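PDB 6ZP9: PrimPol AEP domain (PP-N190) from Cyanophage S-2L, which probably synthesises DNA primers and extends DNA chains, as the catalytic domain of an archaeo-eukaryotic primase-type primase-polymerase of a phage whose DNA carries 2-aminoadenine in place of adenine. Local coordinates for residues 33-38 against 51-56; 38-43 against 65-70; 105-110 against 147-152. All coordinates share one frame; numbering follows the deposited sequence.

Interaction 1: 33-38 against 51-56; sequences TRYRAI and TPLTGA
Y35 and T51 face each other as an antiparallel hydrogen-bonded pair and exchange two backbone bonds. Y35 N reaches T51 O at 2.8 Å almost head-on to the carbonyl (C=O...N angle 178°), while T51 N returns to Y35 O at 3.1 Å. A third bond, L53 N to T33 O at 3.1 Å, carries the ladder past P52, which sits opposite R34 in a non-hydrogen-bonded pair.

The R34 chain is bent at chi2 and chi3 (both near -60°), turning CD and NE back, and its guanidinium lies face-on over the T51-P52 peptide: T51 C lies 3.7 Å above its plane, over the centre. NH1 also rests 3.5 Å from P52 CD, and NH2 forms a salt bridge with D77.

The apolar packing gathers on the face carrying Y35 and T51, away from the R34 guanidinium. T51 CG2 touches the edge of the Y35 ring, 3.8 Å from CD2. The L53 side chain crosses that of Y35 at about a right angle, its CD1 3.8 Å from Y35 CD1, and its CD2 lies beside T33 CG2. A61 of helix 55-64 touches Y35, whose OH bonds S68.

Main-chain bonds thus join the hairpin of strands 34-38 and 49-52, with T33 and L53 packed on L23 of helix 16-25 and L53 on V58 of helix 55-64; the charge of R34 is met by D77 rather than by the partner strand.

Interaction 2: 38-43 against 65-70; sequences IWPRRE and GFNSYI
W39 turns an edge of its six-membered ring into the face of F66, a T-shaped pair with centroids 4.9 Å apart and planes at 74°. The atom that does the touching is W39 CE3, which stands 3.6 Å above the phenyl plane and over its centre. W39 CG is anti to the backbone N (chi1 -168°), and CZ3 of the six-membered ring comes 3.6 Å from G65 C. P40 CD lies over one face of the indole, offset toward the rim, and F66 CG is at its edge. At the edge of the phenyl ring itself lies I38 C, and W49 meets F66 with planes at about 50°.

A second aromatic face is used at Y69. The I38 side chain crosses that of Y69 at about a right angle and sets CD1 over the ring in a CH-pi contact, 3.9 Å from the centroid and displaced toward CE1 and CD1.

Between the two aromatic sites, I38 and N67 form an antiparallel hydrogen-bonded pair, linked by I38 N to N67 O at 3.0 Å and N67 N to I38 O at 2.9 Å. It joins two central strands of the four-stranded antiparallel sheet, 34-38 and 67-71, where the first runs out into the loop toward 49-52 and the second begins. G65 ends helix 55-64 in a Schellman motif with a positive phi, and a CB there would lie tight against W39 CH2.

Beyond the pair, P40 packs its ring carbons against G65 O, with CD at 3.2 Å, and against N67 ND2. The polar ends are held from outside: W39 NE1 bonds D44, and N67 OD1 accepts from the backbone N of Q170.

Interaction 3: 105-110 against 147-152; sequences EACGLP and ALAGFD
L109 and L148 slide past each other in opposite directions and meet through CD2 of each, 3.6 Å apart. The two branches of L109 divide the opposing surface between them: CD2 sits against L148, while CD1 reaches A149 CB at 3.9 Å. L109 thus spans two consecutive residues in the last turn of helix 135-149.

L148 is the bump in the reverse direction, and the hollow it fills lies between C107 O and L109 CD2. Its CG is anti to the backbone N (chi1 169°), and from there the branches reach the turn at C107: CD1 lies 3.4 Å from C107 O, and CD2 lies 3.8 Å from the same oxygen.

C107 meets A149 as well. Its CB points toward the helix end, and SG rests 3.8 Å from A149 CA and 4.2 Å from CB. A149 CB is therefore met by both SG and L109 CD1, and it also lies over the centre of the F151 ring, 3.5 Å above the plane.

C107 is presented by a type I turn from E105 to G108, closed by G108 N to E105 O at 3.1 Å, and L109 follows directly after it. The last residue of the turn, G108, has positive phi (83°). W92 borders the contact too, receiving C107 and F151 and bonding A149 O through NE1, while L195 touches both leucines.

Methyls, a sulfur and one carbonyl oxygen make up this contact, so the turn after helix 97-102 is held to the end of helix 135-149 by complementary shape and dispersion, without a polar pair between the two segments.

Overall arrangement
Interactions 1 and 2 lie in one four-stranded antiparallel sheet and share I38: the first ties strand 34-38 to the outermost strand 49-52, the second ties its far end to 67-71. They touch directly, as R36 N to Y69 O and Y35 OH to S68 OG, both probable hydrogen bonds. Interaction 3 stands apart, its centre about 30 Å from that of interaction 1. All are partly buried: three of six touching residues are buried in interaction 1, two of seven in interaction 2, one of four in interaction 3. Chemistry follows place: three backbone bonds plus a guanidinium in interaction 1, one hydrogen-bonded pair plus aromatic rings in interaction 2, largely apolar packing without hydrogen bonds between the segments in interaction 3.

Interaction 1: 33-38 against 51-56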
loop_
_atom_site.group_PDB
_atom_site.type_symbol
_atom_site.label_atom_id
_atom_site.label_comp_id
_atom_site.label_asym_id
_atom_site.label_seq_id
_atom_site.Cartn_x
_atom_site.Cartn_y
_atom_site.Cartn_z
ATOM N N THR A 33 -12.367 -2.681 -5.443
ATOM C CA THR A 33 -11.352 -2.416 -4.433
ATOM C C THR A 33 -11.895 -2.729 -3.041
ATOM O O THR A 33 -13.025 -2.366 -2.702
ATOM C CB THR A 33 -10.885 -0.960 -4.524
ATOM O OG1 THR A 33 -10.196 -0.765 -5.766
ATOM C CG2 THR A 33 -9.941 -0.605 -3.376
ATOM N N ARG A 34 -11.083 -3.412 -2.241
ATOM C CA ARG A 34 -11.469 -3.835 -0.904
ATOM C C ARG A 34 -10.898 -2.878 0.135
ATOM O O ARG A 34 -9.700 -2.577 0.126
ATOM C CB ARG A 34 -10.992 -5.263 -0.635
ATOM C CG ARG A 34 -11.577 -6.287 -1.588
ATOM C CD ARG A 34 -13.090 -6.339 -1.456
ATOM N NE ARG A 34 -13.497 -6.806 -0.133
ATOM C CZ ARG A 34 -14.760 -6.937 0.244
ATOM N NH1 ARG A 34 -15.733 -6.634 -0.602
ATOM N NH2 ARG A 34 -15.050 -7.373 1.461
ATOM N N TYR A 35 -11.766 -2.407 1.023
ATOM C CA TYR A 35 -11.419 -1.513 2.115
ATOM C C TYR A 35 -11.316 -2.306 3.411
ATOM O O TYR A 35 -12.111 -3.220 3.656
ATOM C CB TYR A 35 -12.487 -0.429 2.243
ATOM C CG TYR A 35 -12.300 0.598 3.330
ATOM C CD1 TYR A 35 -11.198 1.452 3.332
ATOM C CD2 TYR A 35 -13.261 0.759 4.334
ATOM C CE1 TYR A 35 -11.038 2.418 4.322
ATOM C CE2 TYR A 35 -13.108 1.724 5.329
ATOM C CZ TYR A 35 -11.998 2.552 5.315
ATOM O OH TYR A 35 -11.834 3.522 6.287
ATOM N N ARG A 36 -10.325 -1.970 4.232
ATOM C CA ARG A 36 -10.215 -2.535 5.574
ATOM C C ARG A 36 -10.056 -1.384 6.551
ATOM O O ARG A 36 -9.140 -0.570 6.411
ATOM C CB ARG A 36 -9.042 -3.520 5.700
ATOM C CG ARG A 36 -9.120 -4.372 6.975
ATOM C CD ARG A 36 -8.167 -5.567 6.979
ATOM N NE ARG A 36 -7.728 -5.910 8.333
ATOM C CZ ARG A 36 -8.153 -6.956 9.040
ATOM N NH1 ARG A 36 -7.689 -7.148 10.269
ATOM N NH2 ARG A 36 -9.029 -7.810 8.525
ATOM N N ALA A 37 -10.962 -1.289 7.512
ATOM C CA ALA A 37 -10.863 -0.303 8.579
ATOM C C ALA A 37 -10.369 -1.028 9.828
ATOM O O ALA A 37 -10.981 -2.012 10.259
ATOM C CB ALA A 37 -12.215 0.373 8.821
ATOM N N ILE A 38 -9.252 -0.567 10.386
ATOM C CA ILE A 38 -8.620 -1.220 11.527
ATOM C C ILE A 38 -8.599 -0.246 12.696
ATOM O O ILE A 38 -8.202 0.914 12.535
ATOM C CB ILE A 38 -7.195 -1.699 11.200
ATOM C CG1 ILE A 38 -7.206 -2.554 9.927
ATOM C CG2 ILE A 38 -6.618 -2.478 12.379
ATOM C CD1 ILE A 38 -5.855 -3.105 9.567
ATOM N N THR A 51 -14.899 -4.566 3.646
ATOM C CA THR A 51 -16.067 -4.078 2.931
ATOM C C THR A 51 -15.610 -3.463 1.612
ATOM O O THR A 51 -14.428 -3.137 1.454
ATOM C CB THR A 51 -16.818 -3.055 3.792
ATOM O OG1 THR A 51 -18.108 -2.794 3.236
ATOM C CG2 THR A 51 -16.026 -1.766 3.899
ATOM N N PRO A 52 -16.510 -3.325 0.634
ATOM C CA PRO A 52 -16.164 -2.560 -0.570
ATOM C C PRO A 52 -15.806 -1.120 -0.224
ATOM O O PRO A 52 -16.331 -0.525 0.724
ATOM C CB PRO A 52 -17.440 -2.630 -1.414
ATOM C CG PRO A 52 -18.120 -3.911 -0.964
ATOM C CD PRO A 52 -17.811 -4.017 0.500
ATOM N N LEU A 53 -14.884 -0.557 -0.999
ATOM C CA LEU A 53 -14.482 0.835 -0.808
ATOM C C LEU A 53 -15.556 1.755 -1.384
ATOM O O LEU A 53 -15.793 1.754 -2.594
ATOM C CB LEU A 53 -13.133 1.104 -1.466
ATOM C CG LEU A 53 -12.647 2.552 -1.412
ATOM C CD1 LEU A 53 -12.250 2.914 -0.001
ATOM C CD2 LEU A 53 -11.482 2.778 -2.377
ATOM N N THR A 54 -16.227 2.516 -0.519
ATOM C CA THR A 54 -17.178 3.539 -0.932
ATOM C C THR A 54 -16.964 4.773 -0.070
ATOM O O THR A 54 -16.443 4.695 1.044
ATOM C CB THR A 54 -18.648 3.077 -0.817
ATOM O OG1 THR A 54 -19.059 3.068 0.555
ATOM C CG2 THR A 54 -18.838 1.681 -1.416
ATOM N N GLY A 55 -17.373 5.926 -0.602
ATOM C CA GLY A 55 -17.199 7.161 0.143
ATOM C C GLY A 55 -17.981 7.166 1.440
ATOM O O GLY A 55 -17.490 7.630 2.468
ATOM N N ALA A 56 -19.204 6.634 1.414
ATOM C CA ALA A 56 -20.028 6.627 2.621
ATOM C C ALA A 56 -19.416 5.742 3.701
ATOM O O ALA A 56 -19.481 6.065 4.896
ATOM C CB ALA A 56 -21.447 6.165 2.286
#

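Interaction 2: 38-43 against 65-70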
loop_
_atom_site.group_PDB
_atom_site.type_symbol
_atom_site.label_atom_id
_atom_site.label_comp_id
_atom_site.label_asym_id
_atom_site.label_seq_id
_atom_site.Cartn_x
_atom_site.Cartn_y
_atom_site.Cartn_z
ATOM N N ILE A 38 -9.252 -0.567 10.386
ATOM C CA ILE A 38 -8.620 -1.220 11.527
ATOM C C ILE A 38 -8.599 -0.246 12.696
ATOM O O ILE A 38 -8.202 0.914 12.535
ATOM C CB ILE A 38 -7.195 -1.699 11.200
ATOM C CG1 ILE A 38 -7.206 -2.554 9.927
ATOM C CG2 ILE A 38 -6.618 -2.478 12.379
ATOM C CD1 ILE A 38 -5.855 -3.105 9.567
ATOM N N TRP A 39 -9.022 -0.722 13.870
ATOM C CA TRP A 39 -9.060 0.132 15.050
ATOM C C TRP A 39 -7.641 0.408 15.555
ATOM O O TRP A 39 -6.814 -0.506 15.628
ATOM C CB TRP A 39 -9.896 -0.533 16.142
ATOM C CG TRP A 39 -10.216 0.378 17.270
ATOM C CD1 TRP A 39 -9.735 0.306 18.552
ATOM C CD2 TRP A 39 -11.083 1.515 17.226
ATOM N NE1 TRP A 39 -10.253 1.338 19.308
ATOM C CE2 TRP A 39 -11.086 2.089 18.517
ATOM C CE3 TRP A 39 -11.857 2.103 16.224
ATOM C CZ2 TRP A 39 -11.831 3.226 18.826
ATOM C CZ3 TRP A 39 -12.602 3.233 16.535
ATOM C CH2 TRP A 39 -12.585 3.780 17.829
ATOM N N PRO A 40 -7.323 1.656 15.908
ATOM C CA PRO A 40 -5.927 1.991 16.218
ATOM C C PRO A 40 -5.397 1.363 17.494
ATOM O O PRO A 40 -4.175 1.235 17.618
ATOM C CB PRO A 40 -5.944 3.522 16.333
ATOM C CG PRO A 40 -7.154 3.949 15.612
ATOM C CD PRO A 40 -8.164 2.862 15.805
ATOM N N ARG A 41 -6.245 0.990 18.449
ATOM C CA ARG A 41 -5.780 0.559 19.767
ATOM C C ARG A 41 -6.019 -0.940 19.939
ATOM O O ARG A 41 -7.161 -1.390 20.093
ATOM C CB ARG A 41 -6.454 1.375 20.864
ATOM C CG ARG A 41 -5.892 2.784 20.919
ATOM C CD ARG A 41 -6.351 3.546 22.144
ATOM N NE ARG A 41 -7.780 3.868 22.113
ATOM C CZ ARG A 41 -8.352 4.764 21.308
ATOM N NH1 ARG A 41 -7.634 5.446 20.420
ATOM N NH2 ARG A 41 -9.661 4.976 21.386
ATOM N N ARG A 42 -4.928 -1.711 19.906
ATOM C CA ARG A 42 -5.029 -3.165 19.952
ATOM C C ARG A 42 -5.787 -3.631 21.191
ATOM O O ARG A 42 -6.611 -4.554 21.115
ATOM C CB ARG A 42 -3.625 -3.771 19.918
ATOM C CG ARG A 42 -3.587 -5.251 19.610
ATOM C CD ARG A 42 -2.136 -5.727 19.518
ATOM N NE ARG A 42 -1.415 -5.055 18.439
ATOM C CZ ARG A 42 -1.415 -5.453 17.165
ATOM N NH1 ARG A 42 -2.089 -6.531 16.793
ATOM N NH2 ARG A 42 -0.729 -4.765 16.256
ATOM N N GLU A 43 -5.537 -2.983 22.333
ATOM C CA GLU A 43 -6.132 -3.383 23.606
ATOM C C GLU A 43 -7.653 -3.261 23.632
ATOM O O GLU A 43 -8.289 -3.905 24.470
ATOM C CB GLU A 43 -5.535 -2.551 24.744
ATOM C CG GLU A 43 -5.852 -1.064 24.689
ATOM C CD GLU A 43 -4.813 -0.242 23.934
ATOM O OE1 GLU A 43 -4.046 -0.820 23.139
ATOM O OE2 GLU A 43 -4.758 0.989 24.143
ATOM N N GLY A 65 -13.371 6.545 14.065
ATOM C CA GLY A 65 -12.047 6.505 14.655
ATOM C C GLY A 65 -11.117 5.433 14.118
ATOM O O GLY A 65 -10.077 5.182 14.727
ATOM N N PHE A 66 -11.458 4.798 12.994
ATOM C CA PHE A 66 -10.637 3.729 12.439
ATOM C C PHE A 66 -9.527 4.291 11.552
ATOM O O PHE A 66 -9.648 5.379 10.985
ATOM C CB PHE A 66 -11.487 2.766 11.602
ATOM C CG PHE A 66 -12.432 1.904 12.401
ATOM C CD1 PHE A 66 -13.651 2.405 12.844
ATOM C CD2 PHE A 66 -12.123 0.583 12.671
ATOM C CE1 PHE A 66 -14.528 1.611 13.555
ATOM C CE2 PHE A 66 -12.993 -0.217 13.387
ATOM C CZ PHE A 66 -14.203 0.299 13.826
ATOM N N ASN A 67 -8.443 3.529 11.422
ATOM C CA ASN A 67 -7.470 3.789 10.370
ATOM C C ASN A 67 -7.908 3.076 9.086
ATOM O O ASN A 67 -8.682 2.115 9.110
ATOM C CB ASN A 67 -6.068 3.335 10.786
ATOM C CG ASN A 67 -5.387 4.311 11.747
ATOM O OD1 ASN A 67 -5.440 5.525 11.564
ATOM N ND2 ASN A 67 -4.716 3.773 12.756
ATOM N N SER A 68 -7.401 3.563 7.955
ATOM C CA SER A 68 -7.924 3.208 6.642
ATOM C C SER A 68 -6.861 2.501 5.816
ATOM O O SER A 68 -5.736 2.996 5.700
ATOM C CB SER A 68 -8.397 4.453 5.895
ATOM O OG SER A 68 -9.452 5.093 6.591
ATOM N N TYR A 69 -7.246 1.377 5.209
ATOM C CA TYR A 69 -6.359 0.531 4.422
ATOM C C TYR A 69 -7.118 -0.004 3.214
ATOM O O TYR A 69 -8.346 -0.153 3.243
ATOM C CB TYR A 69 -5.848 -0.676 5.223
ATOM C CG TYR A 69 -5.124 -0.331 6.500
ATOM C CD1 TYR A 69 -5.833 -0.023 7.659
ATOM C CD2 TYR A 69 -3.730 -0.312 6.555
ATOM C CE1 TYR A 69 -5.176 0.299 8.845
ATOM C CE2 TYR A 69 -3.062 0.009 7.732
ATOM C CZ TYR A 69 -3.794 0.311 8.880
ATOM O OH TYR A 69 -3.158 0.626 10.067
ATOM N N ILE A 70 -6.373 -0.354 2.164
ATOM C CA ILE A 70 -6.943 -1.102 1.050
ATOM C C ILE A 70 -6.113 -2.349 0.791
ATOM O O ILE A 70 -4.896 -2.361 0.984
ATOM C CB ILE A 70 -7.039 -0.267 -0.245
ATOM C CG1 ILE A 70 -5.706 0.445 -0.538
ATOM C CG2 ILE A 70 -8.227 0.700 -0.159
ATOM C CD1 ILE A 70 -5.666 1.083 -1.937
#

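Interaction 3: 105-110 against 147-152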
loop_
_atom_site.group_PDB
_atom_site.type_symbol
_atom_site.label_atom_id
_atom_site.label_comp_id
_atom_site.label_asym_id
_atom_site.label_seq_id
_atom_site.Cartn_x
_atom_site.Cartn_y
_atom_site.Cartn_z
ATOM N N GLU A 105 17.629 4.056 -3.182
ATOM C CA GLU A 105 18.695 4.244 -4.160
ATOM C C GLU A 105 19.974 3.536 -3.733
ATOM O O GLU A 105 20.629 2.884 -4.554
ATOM C CB GLU A 105 18.942 5.739 -4.378
ATOM C CG GLU A 105 19.820 6.032 -5.576
ATOM C CD GLU A 105 19.428 7.304 -6.296
ATOM O OE1 GLU A 105 19.160 8.317 -5.607
ATOM O OE2 GLU A 105 19.375 7.285 -7.549
ATOM N N ALA A 106 20.339 3.645 -2.452
ATOM C CA ALA A 106 21.523 2.961 -1.942
ATOM C C ALA A 106 21.359 1.444 -1.917
ATOM O O ALA A 106 22.364 0.728 -1.901
ATOM C CB ALA A 106 21.863 3.474 -0.543
ATOM N N CYS A 107 20.124 0.941 -1.914
ATOM C CA CYS A 107 19.847 -0.488 -2.020
ATOM C C CYS A 107 20.049 -1.043 -3.419
ATOM O O CYS A 107 20.026 -2.268 -3.584
ATOM C CB CYS A 107 18.397 -0.783 -1.627
ATOM S SG CYS A 107 18.028 -0.421 0.041
ATOM N N GLY A 108 20.184 -0.190 -4.427
ATOM C CA GLY A 108 20.179 -0.666 -5.790
ATOM C C GLY A 108 18.806 -0.878 -6.378
ATOM O O GLY A 108 18.688 -1.531 -7.422
ATOM N N LEU A 109 17.772 -0.359 -5.753
ATOM C CA LEU A 109 16.437 -0.443 -6.313
ATOM C C LEU A 109 16.233 0.641 -7.367
ATOM O O LEU A 109 16.883 1.692 -7.319
ATOM C CB LEU A 109 15.400 -0.277 -5.216
ATOM C CG LEU A 109 15.317 -1.441 -4.244
ATOM C CD1 LEU A 109 14.497 -1.056 -3.029
ATOM C CD2 LEU A 109 14.722 -2.628 -4.961
ATOM N N PRO A 110 15.343 0.417 -8.328
ATOM C CA PRO A 110 14.940 1.503 -9.225
ATOM C C PRO A 110 14.012 2.461 -8.490
ATOM O O PRO A 110 13.480 2.154 -7.423
ATOM C CB PRO A 110 14.219 0.773 -10.363
ATOM C CG PRO A 110 13.668 -0.441 -9.722
ATOM C CD PRO A 110 14.643 -0.843 -8.638
ATOM N N ALA A 147 13.938 -8.685 0.750
ATOM C CA ALA A 147 15.285 -9.126 1.105
ATOM C C ALA A 147 16.326 -8.070 0.749
ATOM O O ALA A 147 17.224 -7.769 1.550
ATOM C CB ALA A 147 15.599 -10.444 0.394
ATOM N N LEU A 148 16.220 -7.499 -0.452
ATOM C CA LEU A 148 17.242 -6.586 -0.943
ATOM C C LEU A 148 17.224 -5.269 -0.179
ATOM O O LEU A 148 18.281 -4.700 0.115
ATOM C CB LEU A 148 17.039 -6.336 -2.438
ATOM C CG LEU A 148 17.877 -5.204 -3.035
ATOM C CD1 LEU A 148 19.348 -5.525 -2.903
ATOM C CD2 LEU A 148 17.506 -4.925 -4.480
ATOM N N ALA A 149 16.034 -4.761 0.138
ATOM C CA ALA A 149 15.929 -3.495 0.846
ATOM C C ALA A 149 16.048 -3.652 2.356
ATOM O O ALA A 149 16.359 -2.669 3.044
ATOM C CB ALA A 149 14.602 -2.806 0.502
ATOM N N GLY A 150 15.833 -4.854 2.884
ATOM C CA GLY A 150 15.647 -4.995 4.318
ATOM C C GLY A 150 14.350 -4.375 4.807
ATOM O O GLY A 150 14.312 -3.792 5.903
ATOM N N PHE A 151 13.284 -4.490 4.021
ATOM C CA PHE A 151 11.981 -4.013 4.438
ATOM C C PHE A 151 11.421 -4.875 5.576
ATOM O O PHE A 151 11.898 -5.975 5.871
ATOM C CB PHE A 151 11.012 -4.043 3.258
ATOM C CG PHE A 151 11.191 -2.916 2.282
ATOM C CD1 PHE A 151 11.668 -1.679 2.698
ATOM C CD2 PHE A 151 10.860 -3.088 0.943
ATOM C CE1 PHE A 151 11.815 -0.630 1.804
ATOM C CE2 PHE A 151 11.013 -2.048 0.031
ATOM C CZ PHE A 151 11.482 -0.813 0.463
ATOM N N ASP A 152 10.377 -4.352 6.209
ATOM C CA ASP A 152 9.489 -5.122 7.078
ATOM C C ASP A 152 8.987 -6.379 6.366
ATOM O O ASP A 152 8.289 -6.292 5.352
ATOM C CB ASP A 152 8.325 -4.206 7.475
ATOM C CG ASP A 152 7.330 -4.853 8.410
ATOM O OD1 ASP A 152 7.324 -6.094 8.575
ATOM O OD2 ASP A 152 6.518 -4.088 8.972
#